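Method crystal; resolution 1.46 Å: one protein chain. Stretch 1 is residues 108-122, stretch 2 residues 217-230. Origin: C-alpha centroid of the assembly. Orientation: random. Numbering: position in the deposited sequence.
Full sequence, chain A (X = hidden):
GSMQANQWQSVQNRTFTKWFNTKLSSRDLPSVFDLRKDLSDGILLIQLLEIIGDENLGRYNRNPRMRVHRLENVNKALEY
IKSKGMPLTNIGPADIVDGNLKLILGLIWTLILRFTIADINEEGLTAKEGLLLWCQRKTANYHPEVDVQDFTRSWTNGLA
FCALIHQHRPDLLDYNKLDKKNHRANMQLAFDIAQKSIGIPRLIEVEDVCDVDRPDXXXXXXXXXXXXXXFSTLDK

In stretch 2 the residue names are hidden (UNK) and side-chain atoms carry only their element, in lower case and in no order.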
# COMPACT_ATOMS: atom_id res chain seq x y z
N ILE A 108 0.92 1.80 10.51
CA ILE A 108 0.23 1.64 9.24
C ILE A 108 0.92 0.54 8.42
O ILE A 108 0.25 -0.28 7.81
CB ILE A 108 0.13 2.95 8.47
CG1 ILE A 108 -0.73 3.93 9.28
CG2 ILE A 108 -0.45 2.71 7.08
CD1 ILE A 108 -0.70 5.30 8.77
N TRP A 109 2.25 0.49 8.44
CA TRP A 109 2.92 -0.60 7.73
C TRP A 109 2.50 -1.97 8.28
O TRP A 109 2.23 -2.89 7.53
CB TRP A 109 4.44 -0.46 7.77
CG TRP A 109 5.12 -1.65 7.17
CD1 TRP A 109 5.93 -2.55 7.82
CD2 TRP A 109 5.00 -2.13 5.82
NE1 TRP A 109 6.34 -3.53 6.95
CE2 TRP A 109 5.78 -3.29 5.72
CE3 TRP A 109 4.32 -1.66 4.69
CZ2 TRP A 109 5.89 -4.02 4.53
CZ3 TRP A 109 4.43 -2.37 3.51
CH2 TRP A 109 5.22 -3.54 3.44
N THR A 110 2.39 -2.08 9.60
CA THR A 110 1.96 -3.33 10.20
C THR A 110 0.59 -3.76 9.64
O THR A 110 0.37 -4.94 9.35
CB THR A 110 1.92 -3.18 11.73
OG1 THR A 110 3.27 -3.03 12.20
CG2 THR A 110 1.34 -4.41 12.40
N LEU A 111 -0.30 -2.78 9.45
CA LEU A 111 -1.64 -3.03 8.92
C LEU A 111 -1.59 -3.38 7.43
O LEU A 111 -2.27 -4.28 6.99
CB LEU A 111 -2.56 -1.84 9.16
CG LEU A 111 -2.74 -1.43 10.64
CD1 LEU A 111 -3.69 -0.26 10.72
CD2 LEU A 111 -3.25 -2.58 11.46
N ILE A 112 -0.74 -2.69 6.66
CA ILE A 112 -0.59 -3.02 5.24
C ILE A 112 -0.05 -4.44 5.14
O ILE A 112 -0.53 -5.26 4.34
CB ILE A 112 0.34 -1.99 4.55
CG1 ILE A 112 -0.37 -0.66 4.45
CG2 ILE A 112 0.70 -2.46 3.13
CD1 ILE A 112 0.55 0.51 4.06
N LEU A 113 0.93 -4.76 5.95
CA LEU A 113 1.55 -6.08 5.85
C LEU A 113 0.53 -7.16 6.17
O LEU A 113 0.43 -8.16 5.46
CB LEU A 113 2.74 -6.17 6.80
CG LEU A 113 3.50 -7.50 6.76
CD1 LEU A 113 3.99 -7.82 5.34
CD2 LEU A 113 4.67 -7.43 7.73
N ARG A 114 -0.29 -6.94 7.19
CA ARG A 114 -1.19 -7.98 7.61
C ARG A 114 -2.38 -8.09 6.67
O ARG A 114 -2.80 -9.19 6.30
CB ARG A 114 -1.70 -7.71 9.02
CG ARG A 114 -2.81 -8.62 9.49
CD ARG A 114 -2.44 -10.09 9.53
NE ARG A 114 -3.51 -10.82 10.20
CZ ARG A 114 -4.65 -11.19 9.61
NH1 ARG A 114 -4.86 -10.91 8.32
NH2 ARG A 114 -5.57 -11.83 10.30
N PHE A 115 -2.94 -6.95 6.27
CA PHE A 115 -4.23 -6.97 5.59
C PHE A 115 -4.15 -6.87 4.08
O PHE A 115 -5.13 -7.10 3.37
CB PHE A 115 -5.15 -5.89 6.18
CG PHE A 115 -5.55 -6.17 7.59
CD1 PHE A 115 -6.49 -7.16 7.86
CD2 PHE A 115 -4.96 -5.49 8.64
CE1 PHE A 115 -6.84 -7.45 9.16
CE2 PHE A 115 -5.31 -5.77 9.94
CZ PHE A 115 -6.27 -6.75 10.20
N THR A 116 -2.98 -6.54 3.56
CA THR A 116 -2.78 -6.45 2.12
C THR A 116 -1.76 -7.45 1.59
O THR A 116 -1.86 -7.87 0.46
CB THR A 116 -2.33 -5.02 1.74
OG1 THR A 116 -3.40 -4.10 2.00
CG2 THR A 116 -1.91 -4.89 0.30
N ILE A 117 -0.76 -7.79 2.38
CA ILE A 117 0.32 -8.62 1.88
C ILE A 117 0.32 -10.04 2.43
O ILE A 117 0.63 -10.95 1.71
CB ILE A 117 1.65 -7.91 2.10
CG1 ILE A 117 1.68 -6.70 1.14
CG2 ILE A 117 2.84 -8.83 1.84
CD1 ILE A 117 2.83 -5.81 1.32
N ALA A 118 -0.07 -10.22 3.68
CA ALA A 118 0.08 -11.54 4.30
C ALA A 118 -0.63 -12.67 3.54
O ALA A 118 -0.12 -13.78 3.49
CB ALA A 118 -0.40 -11.50 5.73
N ASP A 119 -1.80 -12.38 2.96
CA ASP A 119 -2.59 -13.42 2.29
C ASP A 119 -2.15 -13.68 0.85
O ASP A 119 -2.66 -14.60 0.19
CB ASP A 119 -4.08 -13.06 2.30
CG ASP A 119 -4.43 -12.09 1.19
OD1 ASP A 119 -4.20 -10.88 1.38
OD2 ASP A 119 -4.92 -12.54 0.14
N ILE A 120 -1.24 -12.87 0.34
CA ILE A 120 -0.69 -13.10 -1.00
C ILE A 120 -0.01 -14.46 -1.01
O ILE A 120 0.74 -14.77 -0.11
CB ILE A 120 0.26 -11.96 -1.42
CG1 ILE A 120 -0.51 -10.65 -1.51
CG2 ILE A 120 0.97 -12.29 -2.73
CD1 ILE A 120 0.30 -9.44 -1.84
N ASN A 121 -0.28 -15.27 -2.03
CA ASN A 121 0.26 -16.63 -2.11
C ASN A 121 0.67 -16.91 -3.55
O ASN A 121 -0.09 -16.63 -4.48
CB ASN A 121 -0.79 -17.65 -1.64
CG ASN A 121 -0.21 -19.04 -1.41
OD1 ASN A 121 0.46 -19.61 -2.28
ND2 ASN A 121 -0.47 -19.61 -0.24
N GLU A 122 1.88 -17.44 -3.73
CA GLU A 122 2.33 -17.92 -5.04
C GLU A 122 3.20 -19.14 -4.79
O GLU A 122 4.17 -19.07 -4.05
CB GLU A 122 3.13 -16.82 -5.78
CG GLU A 122 3.87 -17.27 -7.04
CD GLU A 122 2.96 -17.51 -8.22
OE1 GLU A 122 1.78 -17.11 -8.18
OE2 GLU A 122 3.43 -18.12 -9.21
N UNK A 217 11.11 0.95 -0.08
CA UNK A 217 10.67 -0.42 -0.24
C UNK A 217 9.22 -0.63 0.16
O UNK A 217 8.46 -1.26 -0.58
c UNK A 217 11.55 -1.34 0.60
c UNK A 217 11.28 -2.82 0.33
o UNK A 217 12.17 -4.94 0.76
o UNK A 217 12.73 -3.35 2.16
c UNK A 217 12.12 -3.76 1.14
N UNK A 218 8.82 -0.14 1.33
CA UNK A 218 7.46 -0.38 1.78
C UNK A 218 6.44 0.27 0.86
O UNK A 218 5.39 -0.30 0.61
n UNK A 218 8.18 -0.11 8.48
c UNK A 218 8.80 -1.09 7.83
n UNK A 218 9.43 -2.04 8.50
c UNK A 218 8.10 -0.72 4.19
n UNK A 218 8.77 -1.15 6.50
c UNK A 218 8.09 -0.19 5.63
c UNK A 218 7.31 0.12 3.21
N UNK A 219 6.73 1.47 0.35
CA UNK A 219 5.85 2.11 -0.59
C UNK A 219 5.68 1.29 -1.88
O UNK A 219 4.57 1.10 -2.40
c UNK A 219 6.35 3.51 -0.93
o UNK A 219 6.39 4.31 0.23
N UNK A 220 6.79 0.82 -2.42
CA UNK A 220 6.74 0.02 -3.63
C UNK A 220 5.94 -1.25 -3.37
O UNK A 220 5.07 -1.61 -4.17
c UNK A 220 8.12 -1.37 -5.24
c UNK A 220 8.16 -0.26 -4.21
c UNK A 220 10.18 0.96 -5.14
c UNK A 220 8.71 1.04 -4.79
N UNK A 221 6.23 -1.94 -2.28
CA UNK A 221 5.49 -3.15 -1.94
C UNK A 221 3.99 -2.89 -1.85
O UNK A 221 3.18 -3.68 -2.33
s UNK A 221 7.87 -4.98 0.94
c UNK A 221 6.57 -6.19 1.15
c UNK A 221 5.94 -3.71 -0.63
c UNK A 221 7.33 -4.35 -0.66
N UNK A 222 3.62 -1.79 -1.22
CA UNK A 222 2.21 -1.46 -1.06
C UNK A 222 1.54 -1.33 -2.42
O UNK A 222 0.41 -1.82 -2.62
c UNK A 222 2.03 -0.15 -0.26
o UNK A 222 2.64 -0.31 1.03
c UNK A 222 0.56 0.20 -0.05
N UNK A 223 2.19 -0.64 -3.36
CA UNK A 223 1.65 -0.40 -4.68
C UNK A 223 1.63 -1.71 -5.53
O UNK A 223 0.61 -2.05 -6.14
c UNK A 223 0.60 1.44 -6.99
c UNK A 223 1.01 1.61 -9.35
c UNK A 223 0.14 1.71 -8.29
o UNK A 223 0.56 1.86 -10.63
c UNK A 223 1.91 1.04 -6.76
c UNK A 223 2.74 0.96 -7.85
c UNK A 223 2.42 0.73 -5.38
c UNK A 223 2.29 1.23 -9.14
N UNK A 224 2.73 -2.45 -5.52
CA UNK A 224 2.82 -3.68 -6.30
C UNK A 224 1.77 -4.68 -5.80
O UNK A 224 1.19 -5.43 -6.61
c UNK A 224 4.26 -5.68 -6.81
c UNK A 224 5.20 -3.36 -6.97
c UNK A 224 4.23 -4.26 -6.23
N UNK A 225 1.49 -4.72 -4.50
CA UNK A 225 0.44 -5.61 -3.98
C UNK A 225 -0.91 -5.34 -4.66
O UNK A 225 -1.74 -6.27 -4.81
c UNK A 225 0.29 -5.45 -2.46
N UNK A 226 -1.16 -4.09 -5.07
CA UNK A 226 -2.42 -3.77 -5.77
C UNK A 226 -2.49 -4.52 -7.10
O UNK A 226 -3.57 -4.94 -7.52
o UNK A 226 -4.10 -0.94 -2.94
c UNK A 226 -2.69 -1.40 -4.78
c UNK A 226 -4.02 -1.46 -4.08
o UNK A 226 -4.99 -1.99 -4.65
c UNK A 226 -2.60 -2.27 -6.04
N UNK A 227 -1.35 -4.66 -7.78
CA UNK A 227 -1.29 -5.43 -9.01
C UNK A 227 -1.64 -6.89 -8.77
O UNK A 227 -2.45 -7.48 -9.48
c UNK A 227 0.09 -5.34 -9.67
c UNK A 227 0.63 -3.94 -11.70
c UNK A 227 0.98 -1.60 -11.58
c UNK A 227 0.90 -2.75 -12.32
c UNK A 227 0.75 -1.63 -10.23
c UNK A 227 0.39 -4.01 -10.34
c UNK A 227 0.48 -2.84 -9.60
o UNK A 227 1.25 -0.43 -12.24
N UNK A 228 -1.03 -7.50 -7.77
CA UNK A 228 -1.33 -8.89 -7.45
C UNK A 228 -2.83 -9.09 -7.21
O UNK A 228 -3.46 -10.01 -7.77
c UNK A 228 -0.72 -13.12 -5.98
c UNK A 228 -0.97 -10.72 -5.76
c UNK A 228 -1.73 -13.32 -5.09
c UNK A 228 -2.39 -12.24 -4.52
c UNK A 228 -0.60 -9.34 -6.19
c UNK A 228 -0.34 -11.82 -6.33
c UNK A 228 -2.02 -10.94 -4.87
N UNK A 229 -3.42 -8.26 -6.36
CA UNK A 229 -4.83 -8.48 -6.02
C UNK A 229 -5.74 -8.18 -7.21
O UNK A 229 -6.69 -8.95 -7.49
c UNK A 229 -3.71 -7.58 -2.73
c UNK A 229 -4.66 -8.14 -3.52
c UNK A 229 -4.30 -9.49 -1.83
c UNK A 229 -5.26 -7.67 -4.81
n UNK A 229 -3.52 -8.44 -1.67
n UNK A 229 -4.99 -9.35 -2.95
N UNK A 230 -5.48 -7.11 -7.94
CA UNK A 230 -6.35 -6.78 -9.06
C UNK A 230 -6.22 -7.80 -10.17
O UNK A 230 -7.24 -8.28 -10.69
c UNK A 230 -6.04 -5.37 -9.59

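Position 217 carries three carbons in a row, the third bearing two oxygens, and reaches nothing on stretch 1: Glu217. Position 218 points toward stretch 1 with three carbons, a nitrogen, then a carbon holding two more nitrogens. That planar end lies flat on the indole of Trp109, centres 3.7 Å apart and planes at 13°. This is Arg218, its CZ 3.2 Å from Trp109 CD1. Trp109 NE1 and Arg218 NE, 3.4 Å apart, are both donors, so the contact is a stack with cation-pi character and no hydrogen bond.

Position 219, one carbon and one oxygen, points away: Ser219. Position 220 has four carbons, forked at the first with one arm two carbons long, and is out of reach: Ile220. At 221 an unbranched chain runs two carbons, sulfur, carbon, its end against the edge of Trp109 and against Ile117: Met221. Its CE touches Trp109 CH2 and Ile117 CD1, both at 3.8 Å.

At 222 the first carbon bears one oxygen and one carbon, valine's shape with a hydroxyl, the oxygen against Trp109 and Ile112: Thr222. Its OG1 donates to the backbone O of Arg218 at 2.8 Å, which satisfies the hydroxyl within its own helix while the same OG1 packs 3.6 Å from Ile112 CG2.

Position 223, a six-carbon ring bearing an oxygen, is out of reach: Tyr223. So is 224, a carbon carrying two carbons: Val224. A single carbon at 225 packs against Thr116, Ile117 and Ile120: Ala225. Its CB sits 3.6 Å from Thr116 CG2 and 4.0 Å from Ile120 CD1. Here the backbones come close, with Ile117 CA and Ala225 CA 6.6 Å apart.

Position 226, three carbons ending in two oxygens, has no contact within 4.5 Å: Glu226. Position 227, a second oxygen-bearing six-membered ring, is Tyr227; its OH donates to Tyr223 OH at 2.9 Å. Position 228 is one carbon, then a six-carbon ring without oxygen, with Ile120 over one face: Phe228. Ile120 CG2 lies 3.6 Å from the ring centroid. At 229 one carbon leads to a five-membered ring of three carbons and two nitrogens, one nitrogen facing the carbonyl of Thr116: His229. Its NE2 donates to Thr116 O at 2.8 Å, almost straight at 175°. Position 230, one carbon out of reach, is Ala230.

The rules are legible. Two helices run nearly parallel, at 16°, their axes 10.5 Å apart at closest approach. A flat stack engages the first helix at Trp109, small and apolar groups fill the middle, and Phe228 meets Ile120 beyond the helical segment. The wider pi-type turn at 113-117 includes Thr116, whose carbonyl receives the one hydrogen bond between the stretches.

Stretch 2, residues 217-230: ERSIMTYVAEYFHA
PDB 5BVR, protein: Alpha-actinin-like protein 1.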